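Local coordinates for alpha-galactosidase (Lactobacillus brevis, PDB 3MI6), which probably hydrolyses terminal, non-reducing alpha-D-galactose residues from alpha-galactosides such as galactose oligosaccharides and galactomannans, as a member of glycoside hydrolase family 36, at residues D[411-416]-D[462-467]; D[407-412]-D[471-476]; D[7-12]-D[43-48]; D[20-25]-D[33-38]. All coordinates share one frame; numbering follows the deposited sequence.

The four contacts form two pairs on opposite sides of the chain's centre. Interactions 1 and 2, with centres about 11 Å apart, share Leu411 and Trp412 of barrel strand 408-413: interaction 1 packs the strand against helix 454-471, and interaction 2 pairs it with strand 475-478, which follows that helix. Pro415 of interaction 1 comes within about 6 Å, side chain to side chain, of Asp479, the predicted nucleophile. Interactions 3 and 4, centres also about 11 Å apart, lie at the N-terminal four-stranded sheet, interaction 4 within it, interaction 3 between strand 11-15 and a loop; both touch the second subunit. This second pair is far from the predicted site, interactions 1 and 4 lying about 47 Å apart between centres.

Interaction 1 (D[411-416]-D[462-467])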
# COMPACT_ATOMS: atom_id res chain seq x y z
N LEU D 411 13.75 -32.35 36.02
CA LEU D 411 12.33 -32.64 36.19
C LEU D 411 11.45 -31.39 36.22
O LEU D 411 11.93 -30.27 36.36
CB LEU D 411 12.06 -33.56 37.40
CG LEU D 411 12.02 -33.01 38.84
CD1 LEU D 411 10.71 -32.32 39.07
CD2 LEU D 411 12.18 -34.12 39.85
N TRP D 412 10.15 -31.63 36.11
CA TRP D 412 9.13 -30.63 35.83
C TRP D 412 8.33 -30.29 37.09
O TRP D 412 7.79 -31.16 37.75
CB TRP D 412 8.22 -31.22 34.75
CG TRP D 412 7.04 -30.43 34.31
CD1 TRP D 412 6.92 -29.76 33.13
CD2 TRP D 412 5.78 -30.28 34.99
NE1 TRP D 412 5.67 -29.18 33.04
CE2 TRP D 412 4.96 -29.48 34.17
CE3 TRP D 412 5.28 -30.73 36.21
CZ2 TRP D 412 3.66 -29.11 34.54
CZ3 TRP D 412 3.99 -30.37 36.58
CH2 TRP D 412 3.19 -29.57 35.74
N PHE D 413 8.28 -29.01 37.43
CA PHE D 413 7.36 -28.53 38.45
C PHE D 413 6.40 -27.52 37.81
O PHE D 413 6.71 -26.93 36.77
CB PHE D 413 8.12 -27.82 39.57
CG PHE D 413 9.00 -28.71 40.38
CD1 PHE D 413 8.52 -29.32 41.52
CD2 PHE D 413 10.32 -28.91 40.01
CE1 PHE D 413 9.34 -30.14 42.28
CE2 PHE D 413 11.15 -29.72 40.76
CZ PHE D 413 10.66 -30.34 41.89
N GLU D 414 5.25 -27.33 38.46
CA GLU D 414 4.35 -26.21 38.17
C GLU D 414 3.91 -25.63 39.51
O GLU D 414 2.77 -25.79 39.92
CB GLU D 414 3.13 -26.66 37.35
CG GLU D 414 2.32 -25.52 36.71
CD GLU D 414 1.13 -26.02 35.89
OE1 GLU D 414 1.08 -27.21 35.55
OE2 GLU D 414 0.24 -25.20 35.58
N PRO D 415 4.85 -24.95 40.21
CA PRO D 415 4.76 -24.47 41.60
C PRO D 415 3.53 -23.63 41.91
O PRO D 415 2.82 -23.90 42.89
CB PRO D 415 5.99 -23.57 41.73
CG PRO D 415 6.94 -24.08 40.72
CD PRO D 415 6.10 -24.52 39.56
N GLU D 416 3.31 -22.59 41.10
CA GLU D 416 2.27 -21.61 41.36
C GLU D 416 0.83 -22.18 41.35
O GLU D 416 -0.13 -21.45 41.61
CB GLU D 416 2.40 -20.46 40.34
CG GLU D 416 3.83 -19.88 40.20
CD GLU D 416 4.13 -19.34 38.79
OE1 GLU D 416 3.52 -18.32 38.40
OE2 GLU D 416 4.97 -19.93 38.08
N LYS D 462 10.88 -24.85 50.33
CA LYS D 462 11.26 -26.03 51.09
C LYS D 462 11.03 -27.32 50.30
O LYS D 462 11.90 -28.18 50.27
CB LYS D 462 10.54 -26.09 52.44
CG LYS D 462 10.73 -27.42 53.16
CD LYS D 462 10.06 -27.47 54.52
CE LYS D 462 9.94 -28.91 55.01
NZ LYS D 462 9.01 -29.04 56.17
N LEU D 463 9.86 -27.44 49.67
CA LEU D 463 9.51 -28.62 48.89
C LEU D 463 10.41 -28.87 47.67
O LEU D 463 10.72 -30.01 47.33
CB LEU D 463 8.05 -28.56 48.46
CG LEU D 463 7.24 -29.61 49.20
CD1 LEU D 463 5.77 -29.61 48.81
CD2 LEU D 463 7.86 -30.97 48.94
N MSE D 464 10.81 -27.79 47.01
CA MSE D 464 11.62 -27.92 45.81
C MSE D 464 13.10 -28.20 46.10
O MSE D 464 13.71 -29.05 45.44
CB MSE D 464 11.46 -26.70 44.92
CG MSE D 464 10.12 -26.67 44.24
SE MSE D 464 9.94 -25.23 42.95
CE MSE D 464 8.41 -24.35 43.72
N SER D 465 13.65 -27.51 47.10
CA SER D 465 15.03 -27.74 47.50
C SER D 465 15.20 -29.15 48.05
O SER D 465 16.23 -29.79 47.85
CB SER D 465 15.49 -26.70 48.51
OG SER D 465 14.52 -26.52 49.52
N GLN D 466 14.17 -29.66 48.72
CA GLN D 466 14.23 -31.02 49.21
C GLN D 466 14.36 -31.99 48.05
O GLN D 466 14.96 -33.06 48.19
CB GLN D 466 13.00 -31.36 50.05
CG GLN D 466 12.97 -30.66 51.39
CD GLN D 466 11.84 -31.13 52.28
OE1 GLN D 466 10.91 -31.81 51.83
NE2 GLN D 466 11.91 -30.76 53.56
N MSE D 467 13.80 -31.61 46.91
CA MSE D 467 13.81 -32.45 45.72
C MSE D 467 15.11 -32.32 44.92
O MSE D 467 15.58 -33.29 44.30
CB MSE D 467 12.60 -32.13 44.84
CG MSE D 467 12.32 -33.19 43.79
SE MSE D 467 11.82 -34.94 44.51
CE MSE D 467 10.51 -34.34 45.83
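One face of the Phe413 ring carries Met464, a selenomethionine whose CG stands 4.0 Å above the ring plane, displaced toward the rim on the CD1 and CE1 side. The edge of the same ring is met near its plane by Met467, also selenomethionine, with Phe413 CZ and Met467 CG 3.8 Å apart. Met464 thus makes a CH-pi contact through CG, while its SE lies 4.7 Å from the ring centroid in a Met-aromatic contact. Met464 runs alongside the ring in the opposite sense, and its CE, beyond a bend at chi3, lies against CB and CG of Pro415. Met467 has CG anti to the backbone N (chi1 -165°), and that methylene touches both the Phe413 rim and Leu411, with Leu411 CD2 at 4.1 Å from Met467 CG. Leu411 and Met467 cross at about a right angle. An alanine in place of Phe413 would probably leave Met464 without its aromatic surface, open a gap where the ring packs against the helix, and take from Met467 CG its contact with the ring edge. No hydrogen bond spans the contact; it is wholly apolar and buried. Trp370 meets the Phe413 ring edge-to-face, and helix 500-518 also packs on Met464. Strand 411-413 and helix 462-467 run antiparallel, at 176°, as expected for a barrel strand and the helix covering it in the (beta/alpha)8 barrel of this family.

Interaction 2 (D[407-412]-D[471-476]); sequences MKFGLW and ANLDYI
Phe409 O accepts the shortest hydrogen bond of the contact, 2.9 Å from Asp474 N, with the donor nearly along the C=O axis. It joins two neighbouring parallel strands of the (beta/alpha)8 barrel, 408-413 and 475-478. Asp474 binds Phe409 a second time: its OD2 takes the N-H of Phe409 at 3.0 Å, on the anti side of the carboxylate, with an N-H...O angle of 166°. Chi1 of Asp474 (-68°) keeps its CG on the side of its own N-H, and one residue just before strand 475-478 thereby engages both the N-H and the carbonyl of Phe409. The Asp474 carboxylate also lies against CB and CG of Lys408, the two side chains crossing at about a right angle; Lys408 NZ stays 5.8 Å from Asp474 OD1, too far for a salt bridge, though the opposite charges may attract weakly. Beyond these bonds, Leu411 N donates to Tyr475 O at 3.2 Å, tilted 34° from the carbonyl plane. On the side facing helix 454-471, Leu473 CD2 touches both the Phe409 ring, with Phe409 CD2 at 3.5 Å, and Leu411 CD2, while Leu473 CD1 lies against Leu411 CG. Phe398 and Ser399 of helix 394-404 pack on Phe409 as well. Tyr475 extends to the other side of the sheet, where Met363 and Val365 touch it. At the edge of its ring, near the ring plane, Tyr475 CD1 meets the backbone of Gly410, 3.7 Å from CA.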
# COMPACT_ATOMS: atom_id res chain seq x y z
N MSE D 407 24.91 -39.02 32.25
CA MSE D 407 23.94 -38.03 31.80
C MSE D 407 23.45 -37.10 32.90
O MSE D 407 23.71 -37.32 34.08
CB MSE D 407 22.76 -38.73 31.16
CG MSE D 407 23.01 -39.14 29.73
SE MSE D 407 21.37 -39.84 28.96
CE MSE D 407 21.35 -41.58 29.78
N LYS D 408 22.75 -36.05 32.50
CA LYS D 408 22.20 -35.09 33.44
C LYS D 408 20.73 -35.38 33.64
O LYS D 408 20.11 -36.03 32.82
CB LYS D 408 22.38 -33.66 32.94
CG LYS D 408 23.79 -33.14 33.07
CD LYS D 408 23.95 -31.80 32.39
CE LYS D 408 25.29 -31.14 32.70
NZ LYS D 408 25.37 -29.80 32.06
N PHE D 409 20.17 -34.92 34.75
CA PHE D 409 18.78 -35.22 35.06
C PHE D 409 18.01 -33.96 35.40
O PHE D 409 18.50 -33.11 36.14
CB PHE D 409 18.68 -36.22 36.22
CG PHE D 409 17.27 -36.58 36.56
CD1 PHE D 409 16.51 -37.34 35.69
CD2 PHE D 409 16.70 -36.16 37.75
CE1 PHE D 409 15.21 -37.67 35.99
CE2 PHE D 409 15.41 -36.49 38.06
CZ PHE D 409 14.66 -37.25 37.17
N GLY D 410 16.81 -33.86 34.86
CA GLY D 410 15.97 -32.71 35.13
C GLY D 410 14.54 -33.16 35.31
O GLY D 410 14.16 -34.24 34.83
N LEU D 411 13.75 -32.35 36.02
CA LEU D 411 12.33 -32.64 36.19
C LEU D 411 11.45 -31.39 36.22
O LEU D 411 11.93 -30.27 36.36
CB LEU D 411 12.06 -33.56 37.40
CG LEU D 411 12.02 -33.01 38.84
CD1 LEU D 411 10.71 -32.32 39.07
CD2 LEU D 411 12.18 -34.12 39.85
N TRP D 412 10.15 -31.63 36.11
CA TRP D 412 9.13 -30.63 35.83
C TRP D 412 8.33 -30.29 37.09
O TRP D 412 7.79 -31.16 37.75
CB TRP D 412 8.22 -31.22 34.75
CG TRP D 412 7.04 -30.43 34.31
CD1 TRP D 412 6.92 -29.76 33.13
CD2 TRP D 412 5.78 -30.28 34.99
NE1 TRP D 412 5.67 -29.18 33.04
CE2 TRP D 412 4.96 -29.48 34.17
CE3 TRP D 412 5.28 -30.73 36.21
CZ2 TRP D 412 3.66 -29.11 34.54
CZ3 TRP D 412 3.99 -30.37 36.58
CH2 TRP D 412 3.19 -29.57 35.74
N ALA D 471 17.32 -35.64 44.84
CA ALA D 471 17.50 -36.24 43.52
C ALA D 471 18.66 -35.64 42.70
O ALA D 471 18.86 -35.99 41.52
CB ALA D 471 16.19 -36.19 42.74
N ASN D 472 19.43 -34.75 43.33
CA ASN D 472 20.59 -34.10 42.71
C ASN D 472 20.31 -33.54 41.32
O ASN D 472 21.00 -33.84 40.35
CB ASN D 472 21.79 -35.05 42.69
CG ASN D 472 22.09 -35.63 44.05
OD1 ASN D 472 22.70 -34.98 44.91
ND2 ASN D 472 21.64 -36.87 44.27
N LEU D 473 19.29 -32.71 41.26
CA LEU D 473 18.82 -32.18 39.99
C LEU D 473 19.84 -31.29 39.29
O LEU D 473 20.54 -30.50 39.92
CB LEU D 473 17.53 -31.41 40.22
CG LEU D 473 16.40 -32.27 40.76
CD1 LEU D 473 15.17 -31.41 40.97
CD2 LEU D 473 16.10 -33.43 39.83
N ASP D 474 19.92 -31.41 37.98
CA ASP D 474 20.80 -30.56 37.22
C ASP D 474 20.00 -29.44 36.59
O ASP D 474 20.56 -28.45 36.13
CB ASP D 474 21.49 -31.36 36.13
CG ASP D 474 22.46 -32.36 36.69
OD1 ASP D 474 23.52 -31.93 37.18
OD2 ASP D 474 22.15 -33.57 36.63
N TYR D 475 18.68 -29.60 36.62
CA TYR D 475 17.79 -28.84 35.74
C TYR D 475 16.35 -29.00 36.19
O TYR D 475 15.94 -30.06 36.64
CB TYR D 475 17.97 -29.38 34.32
CG TYR D 475 16.97 -28.97 33.25
CD1 TYR D 475 15.75 -29.61 33.13
CD2 TYR D 475 17.29 -28.01 32.31
CE1 TYR D 475 14.86 -29.26 32.13
CE2 TYR D 475 16.41 -27.65 31.30
CZ TYR D 475 15.19 -28.28 31.21
OH TYR D 475 14.30 -27.93 30.21
N ILE D 476 15.59 -27.92 36.06
CA ILE D 476 14.17 -27.93 36.40
C ILE D 476 13.38 -27.20 35.31
O ILE D 476 13.71 -26.09 34.90
CB ILE D 476 13.93 -27.31 37.81
CG1 ILE D 476 14.11 -28.38 38.90
CG2 ILE D 476 12.55 -26.72 37.92
CD1 ILE D 476 14.13 -27.83 40.30

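Interaction 3 (D[7-12]-D[43-48]); sequences EANLTF and QPTYQN
Thr11 reaches Pro44 through its hydroxyl, OG1 donating to Pro44 O at 2.9 Å. The donor lies in the plane of the carbonyl, with a C=O...OG1 angle of 159°. The conformation of Thr11 sets its two branches apart: OG1, which bonds Pro44 O, is anti to the carbonyl carbon, beside the backbone N (chi1 -56°), while CG2 is anti to the backbone N. From there CG2, also near the Pro44 oxygen, approaches the edge of the Tyr46 ring near its plane, 4.2 Å from CE1. The ring reaches this place from a backbone that does not point it directly at Thr11, and its hydroxyl is bonded to the carbonyl of His41. Asn9 adds a looser touch. Its CB lies 3.9 Å from Pro44 O, so the acceptor of the Thr11 bond also has the first carbon of Asn9 beside it. A valine in place of Thr11 would probably leave Pro44 O without this hydrogen-bond donor, and the loop 43-48 less firmly tied to the strand. Gln24 of the neighbouring strand 19-25 touches both Thr11 and Thr45, while Gln43 is hydrogen-bonded through NE2 to Glu706 of the second subunit. The loop thus contacts both this sheet and the second subunit. Leu10 and Thr11 both face Asn6 in a G1 beta bulge, with Leu10 at positive phi (57°). The arrangement is thus a side-chain-to-backbone hydrogen bond joining the bulged start of strand 11-15, in the N-terminal antiparallel sheet, to the long loop after strand 31-36.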
# COMPACT_ATOMS: atom_id res chain seq x y z
N GLU D 7 26.06 21.46 34.89
CA GLU D 7 25.42 21.77 36.16
C GLU D 7 24.85 23.17 36.12
O GLU D 7 23.87 23.47 36.81
CB GLU D 7 26.40 21.57 37.32
CG GLU D 7 26.51 20.10 37.73
CD GLU D 7 27.62 19.83 38.72
OE1 GLU D 7 28.80 19.96 38.32
OE2 GLU D 7 27.31 19.45 39.88
N ALA D 8 25.43 24.00 35.27
CA ALA D 8 25.03 25.38 35.12
C ALA D 8 23.65 25.52 34.46
O ALA D 8 22.94 26.49 34.69
CB ALA D 8 26.07 26.13 34.32
N ASN D 9 23.30 24.55 33.62
CA ASN D 9 22.00 24.54 32.93
C ASN D 9 21.16 23.31 33.21
O ASN D 9 20.03 23.19 32.73
CB ASN D 9 22.18 24.67 31.42
CG ASN D 9 22.71 26.00 31.02
OD1 ASN D 9 21.95 26.94 30.80
ND2 ASN D 9 24.03 26.11 30.93
N LEU D 10 21.72 22.38 33.98
CA LEU D 10 21.01 21.16 34.32
C LEU D 10 20.58 20.44 33.05
O LEU D 10 19.44 19.97 32.91
CB LEU D 10 19.84 21.46 35.26
CG LEU D 10 20.18 22.10 36.62
CD1 LEU D 10 18.93 22.30 37.47
CD2 LEU D 10 21.17 21.26 37.37
N THR D 11 21.53 20.37 32.12
CA THR D 11 21.39 19.61 30.90
C THR D 11 22.09 18.26 31.05
O THR D 11 23.31 18.18 31.18
CB THR D 11 22.02 20.34 29.73
OG1 THR D 11 21.44 21.64 29.62
CG2 THR D 11 21.78 19.57 28.46
N PHE D 12 21.29 17.20 31.03
CA PHE D 12 21.78 15.85 31.12
C PHE D 12 21.76 15.24 29.75
O PHE D 12 20.75 15.28 29.05
CB PHE D 12 20.91 15.05 32.08
CG PHE D 12 20.80 15.68 33.42
CD1 PHE D 12 21.67 15.32 34.44
CD2 PHE D 12 19.88 16.69 33.66
CE1 PHE D 12 21.59 15.91 35.67
CE2 PHE D 12 19.80 17.29 34.89
CZ PHE D 12 20.65 16.90 35.90
N GLN D 43 26.89 19.80 24.36
CA GLN D 43 26.75 21.25 24.32
C GLN D 43 26.04 21.67 25.59
O GLN D 43 25.20 20.93 26.09
CB GLN D 43 25.91 21.68 23.12
CG GLN D 43 26.56 21.46 21.78
CD GLN D 43 27.30 22.69 21.27
OE1 GLN D 43 27.81 23.50 22.06
NE2 GLN D 43 27.35 22.84 19.95
N PRO D 44 26.35 22.87 26.09
CA PRO D 44 25.85 23.30 27.40
C PRO D 44 24.34 23.39 27.39
O PRO D 44 23.66 22.95 28.30
CB PRO D 44 26.44 24.70 27.56
CG PRO D 44 27.57 24.76 26.60
CD PRO D 44 27.13 23.93 25.45
N THR D 45 23.83 23.97 26.32
CA THR D 45 22.41 24.19 26.17
C THR D 45 22.04 23.96 24.70
O THR D 45 22.90 24.03 23.82
CB THR D 45 22.04 25.61 26.60
OG1 THR D 45 20.63 25.72 26.79
CG2 THR D 45 22.50 26.63 25.55
N TYR D 46 20.77 23.65 24.44
CA TYR D 46 20.26 23.45 23.09
C TYR D 46 19.08 24.39 22.85
O TYR D 46 17.96 23.95 22.63
CB TYR D 46 19.85 21.99 22.86
CG TYR D 46 20.99 21.00 22.96
CD1 TYR D 46 21.35 20.44 24.18
CD2 TYR D 46 21.71 20.61 21.85
CE1 TYR D 46 22.39 19.55 24.28
CE2 TYR D 46 22.75 19.71 21.94
CZ TYR D 46 23.08 19.18 23.16
OH TYR D 46 24.12 18.27 23.27
N GLN D 47 19.35 25.70 22.90
CA GLN D 47 18.28 26.70 22.83
C GLN D 47 17.42 26.46 21.61
O GLN D 47 16.21 26.67 21.64
CB GLN D 47 18.85 28.12 22.79
CG GLN D 47 19.36 28.64 24.14
CD GLN D 47 19.85 30.09 24.07
OE1 GLN D 47 19.52 30.82 23.13
NE2 GLN D 47 20.64 30.51 25.07
N ASN D 48 18.06 26.01 20.54
CA ASN D 48 17.36 25.80 19.28
C ASN D 48 16.33 24.70 19.37
O ASN D 48 15.15 24.91 19.07
CB ASN D 48 18.36 25.49 18.16
CG ASN D 48 17.68 25.15 16.86
OD1 ASN D 48 17.02 26.00 16.25
ND2 ASN D 48 17.83 23.91 16.41

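Interaction 4 (D[20-25]-D[33-38]); sequences SYIFQI and QIYYGP
Tyr21 and Tyr36 meet edge-to-face across an antiparallel beta hairpin made of strands 19-25 and 31-36. The edge of Tyr21 is directed at the face of Tyr36, with CD2 of Tyr21 3.5 Å above the plane and over the ring centre; the planes are inclined at 56°. Both side chains have CG anti to the backbone N, and they cross obliquely from a non-hydrogen-bonded pair. The hydroxyl of Tyr21 is hydrogen-bonded to Glu76 and Lys162, while Leu298 of strand 290-301 packs on both tyrosines. Ile22, Ser20 and Tyr35 lie on the other face of the hairpin. There Ile22 sends its branches to different neighbours: CG1 is beside the backbone N (chi1 -50°) and, with chi2 extended (167°), CD1 meets Tyr35 CD2, whereas CG2 lies 3.8 Å from Ile34 CD1. That same methyl of Ile34 also rests on Gln24 CB at 3.6 Å. Ser20 CB touches the Tyr35 ring in its plane at the edge, and Gly37 N lies above one face of the ring. Tyr35 also packs on Asn709 of the second subunit. The strand 33-36 is distorted by a classic beta bulge, in which Ile34 and Tyr35 both face Ile22 and the register shifts by one. Ile22 N donates in turn to Tyr35 O at 2.8 Å. The bulge leaves Ile22 O gripped by two N-H groups, that of Ile34 at 2.8 Å and that of Tyr35 at 3.2 Å from the oxygen.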
# COMPACT_ATOMS: atom_id res chain seq x y z
N SER D 20 22.62 9.44 21.36
CA SER D 20 22.55 10.52 22.33
C SER D 20 21.14 10.68 22.83
O SER D 20 20.24 11.03 22.08
CB SER D 20 23.00 11.86 21.72
OG SER D 20 24.39 11.86 21.42
N TYR D 21 20.94 10.43 24.12
CA TYR D 21 19.70 10.73 24.80
C TYR D 21 19.98 12.00 25.61
O TYR D 21 20.89 12.02 26.42
CB TYR D 21 19.37 9.55 25.72
CG TYR D 21 17.97 9.51 26.33
CD1 TYR D 21 17.60 10.38 27.34
CD2 TYR D 21 17.05 8.56 25.92
CE1 TYR D 21 16.35 10.33 27.90
CE2 TYR D 21 15.79 8.49 26.48
CZ TYR D 21 15.45 9.38 27.47
OH TYR D 21 14.19 9.32 28.03
N ILE D 22 19.22 13.06 25.36
CA ILE D 22 19.46 14.33 26.01
C ILE D 22 18.17 14.89 26.62
O ILE D 22 17.14 14.97 25.94
CB ILE D 22 19.97 15.39 25.01
CG1 ILE D 22 21.14 14.86 24.19
CG2 ILE D 22 20.34 16.67 25.73
CD1 ILE D 22 21.47 15.75 22.97
N PHE D 23 18.23 15.28 27.90
CA PHE D 23 17.13 16.04 28.50
C PHE D 23 17.61 17.19 29.38
O PHE D 23 18.79 17.29 29.69
CB PHE D 23 16.16 15.13 29.26
CG PHE D 23 16.76 14.41 30.44
CD1 PHE D 23 17.52 13.26 30.26
CD2 PHE D 23 16.53 14.86 31.73
CE1 PHE D 23 18.05 12.59 31.33
CE2 PHE D 23 17.07 14.18 32.83
CZ PHE D 23 17.83 13.04 32.62
N GLN D 24 16.67 18.04 29.78
CA GLN D 24 16.99 19.27 30.51
C GLN D 24 15.95 19.60 31.58
O GLN D 24 14.75 19.47 31.35
CB GLN D 24 17.09 20.43 29.52
CG GLN D 24 17.59 21.73 30.14
CD GLN D 24 17.73 22.85 29.10
OE1 GLN D 24 16.94 22.95 28.15
NE2 GLN D 24 18.73 23.71 29.29
N ILE D 25 16.43 20.02 32.75
CA ILE D 25 15.53 20.54 33.78
C ILE D 25 15.03 21.90 33.34
O ILE D 25 15.80 22.74 32.85
CB ILE D 25 16.20 20.64 35.14
CG1 ILE D 25 16.66 19.26 35.60
CG2 ILE D 25 15.24 21.20 36.16
CD1 ILE D 25 15.54 18.24 35.68
N GLN D 33 12.46 16.56 27.68
CA GLN D 33 13.17 15.70 26.74
C GLN D 33 13.58 16.56 25.57
O GLN D 33 12.78 17.35 25.08
CB GLN D 33 12.24 14.58 26.30
CG GLN D 33 12.58 13.96 25.01
CD GLN D 33 13.85 13.18 25.06
OE1 GLN D 33 14.29 12.70 26.12
NE2 GLN D 33 14.47 13.02 23.90
N ILE D 34 14.83 16.42 25.14
CA ILE D 34 15.34 17.25 24.04
C ILE D 34 15.55 16.44 22.75
O ILE D 34 15.15 16.87 21.67
CB ILE D 34 16.68 17.96 24.42
CG1 ILE D 34 16.62 18.53 25.83
CG2 ILE D 34 16.99 19.09 23.44
CD1 ILE D 34 17.79 19.40 26.14
N TYR D 35 16.17 15.27 22.86
CA TYR D 35 16.55 14.53 21.68
C TYR D 35 17.04 13.11 21.97
O TYR D 35 17.77 12.88 22.93
CB TYR D 35 17.64 15.29 20.92
CG TYR D 35 18.31 14.46 19.88
CD1 TYR D 35 17.77 14.33 18.60
CD2 TYR D 35 19.49 13.78 20.16
CE1 TYR D 35 18.39 13.54 17.62
CE2 TYR D 35 20.11 13.00 19.21
CZ TYR D 35 19.56 12.88 17.95
OH TYR D 35 20.19 12.11 17.01
N TYR D 36 16.62 12.16 21.14
CA TYR D 36 17.10 10.78 21.24
C TYR D 36 17.23 10.31 19.81
O TYR D 36 16.27 10.37 19.04
CB TYR D 36 16.15 9.90 22.06
CG TYR D 36 16.63 8.48 22.33
CD1 TYR D 36 17.98 8.15 22.29
CD2 TYR D 36 15.73 7.47 22.64
CE1 TYR D 36 18.42 6.84 22.54
CE2 TYR D 36 16.15 6.16 22.88
CZ TYR D 36 17.50 5.85 22.83
OH TYR D 36 17.91 4.54 23.08
N GLY D 37 18.43 9.91 19.43
CA GLY D 37 18.74 9.67 18.03
C GLY D 37 20.19 9.29 17.89
O GLY D 37 20.83 8.95 18.87
N PRO D 38 20.72 9.32 16.66
CA PRO D 38 22.16 9.08 16.52
C PRO D 38 22.95 10.07 17.40
O PRO D 38 22.43 11.14 17.74
CB PRO D 38 22.42 9.36 15.04
CG PRO D 38 21.10 9.15 14.37
CD PRO D 38 20.06 9.53 15.35